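Local coordinates for protein putative short-chain dehydrogenase/reductase (Burkholderia xenovorans, PDB 5IZ4) that probably reduces a keto substrate with a nicotinamide cofactor, as a putative short-chain dehydrogenase/reductase whose Rossmann-fold nucleotide pocket holds ADP in the crystal, at residues A[228-236]-A[260-268]. Numbering follows the deposited sequence.
Sequences ESAPLKRVS and IAAENGLLL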
loop_
_atom_site.group_PDB
_atom_site.type_symbol
_atom_site.label_atom_id
_atom_site.label_comp_id
_atom_site.label_asym_id
_atom_site.label_seq_id
_atom_site.Cartn_x
_atom_site.Cartn_y
_atom_site.Cartn_z
ATOM N N GLU A 228 -11.907 18.342 -14.384
ATOM C CA GLU A 228 -10.739 19.188 -14.160
ATOM C C GLU A 228 -9.882 18.691 -13.004
ATOM O O GLU A 228 -8.652 18.798 -13.064
ATOM C CB GLU A 228 -11.170 20.633 -13.927
ATOM C CG GLU A 228 -11.639 21.312 -15.195
ATOM C CD GLU A 228 -10.604 21.230 -16.302
ATOM O OE1 GLU A 228 -9.463 21.691 -16.081
ATOM O OE2 GLU A 228 -10.927 20.688 -17.383
ATOM N N SER A 229 -10.491 18.122 -11.963
ATOM C CA SER A 229 -9.697 17.691 -10.817
ATOM C C SER A 229 -8.886 16.433 -11.104
ATOM O O SER A 229 -7.963 16.118 -10.344
ATOM C CB SER A 229 -10.596 17.456 -9.604
ATOM O OG SER A 229 -11.349 16.269 -9.756
ATOM N N ALA A 230 -9.202 15.708 -12.178
ATOM C CA ALA A 230 -8.526 14.452 -12.475
ATOM C C ALA A 230 -7.320 14.710 -13.368
ATOM O O ALA A 230 -7.434 15.462 -14.339
ATOM C CB ALA A 230 -9.466 13.481 -13.175
ATOM N N PRO A 231 -6.166 14.123 -13.059
ATOM C CA PRO A 231 -5.023 14.230 -13.979
ATOM C C PRO A 231 -5.339 13.785 -15.398
ATOM O O PRO A 231 -4.820 14.383 -16.347
ATOM C CB PRO A 231 -3.973 13.335 -13.311
ATOM C CG PRO A 231 -4.268 13.510 -11.831
ATOM C CD PRO A 231 -5.782 13.530 -11.763
ATOM N N LEU A 232 -6.177 12.766 -15.579
ATOM C CA LEU A 232 -6.521 12.343 -16.935
ATOM C C LEU A 232 -7.619 13.199 -17.564
ATOM O O LEU A 232 -7.996 12.941 -18.715
ATOM C CB LEU A 232 -6.922 10.862 -16.942
ATOM C CG LEU A 232 -5.750 9.922 -16.611
ATOM C CD1 LEU A 232 -6.120 8.457 -16.859
ATOM C CD2 LEU A 232 -4.483 10.322 -17.406
ATOM N N LYS A 233 -8.132 14.203 -16.845
ATOM C CA LYS A 233 -9.033 15.212 -17.406
ATOM C C LYS A 233 -10.267 14.573 -18.044
ATOM O O LYS A 233 -10.696 14.942 -19.140
ATOM C CB LYS A 233 -8.289 16.106 -18.399
ATOM C CG LYS A 233 -7.311 17.039 -17.711
ATOM C CD LYS A 233 -8.072 18.060 -16.862
ATOM C CE LYS A 233 -7.135 19.015 -16.134
ATOM N NZ LYS A 233 -6.412 18.318 -15.039
ATOM N N ARG A 234 -10.860 13.633 -17.317
ATOM C CA ARG A 234 -12.027 12.896 -17.784
ATOM C C ARG A 234 -12.697 12.258 -16.579
ATOM O O ARG A 234 -12.127 12.194 -15.485
ATOM C CB ARG A 234 -11.642 11.808 -18.797
ATOM C CG ARG A 234 -10.839 10.677 -18.149
ATOM C CD ARG A 234 -10.272 9.687 -19.161
ATOM N NE ARG A 234 -11.319 9.014 -19.942
ATOM C CZ ARG A 234 -11.983 7.930 -19.539
ATOM N NH1 ARG A 234 -11.742 7.385 -18.349
ATOM N NH2 ARG A 234 -12.907 7.391 -20.324
ATOM N N VAL A 235 -13.914 11.764 -16.806
ATOM C CA VAL A 235 -14.581 10.862 -15.871
ATOM C C VAL A 235 -14.772 9.514 -16.556
ATOM O O VAL A 235 -14.702 9.396 -17.781
ATOM C CB VAL A 235 -15.930 11.423 -15.389
ATOM C CG1 VAL A 235 -15.711 12.758 -14.727
ATOM C CG2 VAL A 235 -16.897 11.558 -16.561
ATOM N N SER A 236 -15.021 8.487 -15.750
ATOM C CA SER A 236 -15.287 7.159 -16.294
ATOM C C SER A 236 -16.764 7.001 -16.626
ATOM O O SER A 236 -17.631 7.608 -15.997
ATOM C CB SER A 236 -14.886 6.063 -15.303
ATOM O OG SER A 236 -13.480 6.002 -15.156
ATOM N N ILE A 260 -8.015 -3.141 -7.865
ATOM C CA ILE A 260 -7.564 -2.430 -9.064
ATOM C C ILE A 260 -8.235 -1.066 -9.096
ATOM O O ILE A 260 -9.466 -0.984 -9.194
ATOM C CB ILE A 260 -7.905 -3.209 -10.345
ATOM C CG1 ILE A 260 -7.480 -4.671 -10.224
ATOM C CG2 ILE A 260 -7.231 -2.548 -11.545
ATOM C CD1 ILE A 260 -5.999 -4.842 -10.042
ATOM N N ALA A 261 -7.444 0.002 -9.029
ATOM C CA ALA A 261 -7.980 1.362 -9.018
ATOM C C ALA A 261 -8.057 1.901 -10.445
ATOM O O ALA A 261 -7.052 1.917 -11.168
ATOM C CB ALA A 261 -7.112 2.275 -8.149
ATOM N N ALA A 262 -9.249 2.332 -10.849
ATOM C CA ALA A 262 -9.501 2.927 -12.159
ATOM C C ALA A 262 -10.173 4.262 -11.858
ATOM O O ALA A 262 -11.404 4.351 -11.783
ATOM C CB ALA A 262 -10.362 2.015 -13.029
ATOM N N GLU A 263 -9.354 5.297 -11.644
ATOM C CA GLU A 263 -9.853 6.531 -11.053
ATOM C C GLU A 263 -9.304 7.766 -11.748
ATOM O O GLU A 263 -9.305 8.851 -11.149
ATOM C CB GLU A 263 -9.520 6.601 -9.551
ATOM C CG GLU A 263 -8.181 5.978 -9.121
ATOM C CD GLU A 263 -6.965 6.546 -9.855
ATOM O OE1 GLU A 263 -6.843 6.347 -11.086
ATOM O OE2 GLU A 263 -6.118 7.189 -9.191
ATOM N N ASN A 264 -8.817 7.622 -12.979
ATOM C CA ASN A 264 -8.430 8.758 -13.814
ATOM C C ASN A 264 -7.291 9.569 -13.198
ATOM O O ASN A 264 -7.160 10.769 -13.455
ATOM C CB ASN A 264 -9.652 9.630 -14.113
ATOM C CG ASN A 264 -10.673 8.875 -14.930
ATOM O OD1 ASN A 264 -10.382 8.478 -16.054
ATOM N ND2 ASN A 264 -11.846 8.615 -14.352
ATOM N N GLY A 265 -6.453 8.914 -12.396
ATOM C CA GLY A 265 -5.281 9.551 -11.831
ATOM C C GLY A 265 -5.487 10.257 -10.505
ATOM O O GLY A 265 -4.538 10.860 -9.995
ATOM N N LEU A 266 -6.691 10.217 -9.926
ATOM C CA LEU A 266 -6.926 10.991 -8.709
ATOM C C LEU A 266 -5.947 10.629 -7.593
ATOM O O LEU A 266 -5.588 11.495 -6.783
ATOM C CB LEU A 266 -8.370 10.801 -8.230
ATOM C CG LEU A 266 -9.432 11.577 -9.015
ATOM C CD1 LEU A 266 -10.834 11.145 -8.602
ATOM C CD2 LEU A 266 -9.261 13.079 -8.825
ATOM N N LEU A 267 -5.501 9.370 -7.531
ATOM C CA LEU A 267 -4.549 8.972 -6.494
ATOM C C LEU A 267 -3.208 9.676 -6.648
ATOM O O LEU A 267 -2.456 9.764 -5.669
ATOM C CB LEU A 267 -4.337 7.455 -6.505
ATOM C CG LEU A 267 -5.496 6.600 -5.984
ATOM C CD1 LEU A 267 -5.303 5.155 -6.424
ATOM C CD2 LEU A 267 -5.587 6.699 -4.462
ATOM N N LEU A 268 -2.898 10.191 -7.841
ATOM C CA LEU A 268 -1.659 10.935 -8.039
ATOM C C LEU A 268 -1.721 12.347 -7.478
ATOM O O LEU A 268 -0.675 13.004 -7.372
ATOM C CB LEU A 268 -1.318 10.996 -9.525
ATOM C CG LEU A 268 -1.093 9.642 -10.193
ATOM C CD1 LEU A 268 -1.141 9.813 -11.703
ATOM C CD2 LEU A 268 0.236 9.059 -9.769
HETATM O O HOH W 1 -13.422 6.602 -12.282
#
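Asn-264 pushes its side chain into the bend formed by Ala-230, Leu-232, Arg-234 and Ser-236, where the chain leaving helix 222-229 of this short-chain dehydrogenase/reductase Rossmann fold meets the turn after strand 259-262, the last strand of the parallel sheet. One asparagine serves two ways: its amide meets the extended residues 234-236, and its backbone carbonyl joins two turns. The CB of Asn-264 lies 4.0 Å from Ala-230 CB, with the carbonyl oxygen of Arg-234 close by on the same side. CG, anti to its own carbonyl carbon (chi1 -64°), continues past the Arg-234 aliphatic chain, which crosses it at about a right angle. At the tip the two amide atoms part company. OD1 accepts a bond of 2.9 Å from Arg-234 NH1, which approaches in the carbonyl plane on a lone pair, while OD1 itself sits at the edge of the guanidinium; the two flat groups are nevertheless turned 54° apart. ND2 faces Ser-236, whose OG hydrogen-bonds to Glu-240; Arg-234 NH2 forms a salt bridge with the same carboxylate, which probably helps to position both. A water links Ser-236 OG to the carbonyl oxygen of Ala-262.

The backbone of Asn-264 contributes too: its O receives Leu-232 N over 3.1 Å, from above the carbonyl plane. This bond ties the type I turn 230-233 to the type I' turn 263-266. Beside it the Pro-231 ring rests on the Gly-265 peptide, and Leu-266 CD2 reaches Ser-229 O and the Ala-230 methyl. Pro-253 and Ala-254 of the second subunit pack against the same region, placing the joint at a subunit interface. Across the second turn and into the 3-10 segment beyond, Glu-263 folds back: Gly-265 N bonds its OE1 at 2.9 Å, and Leu-267 N its OE2 at 2.8 Å.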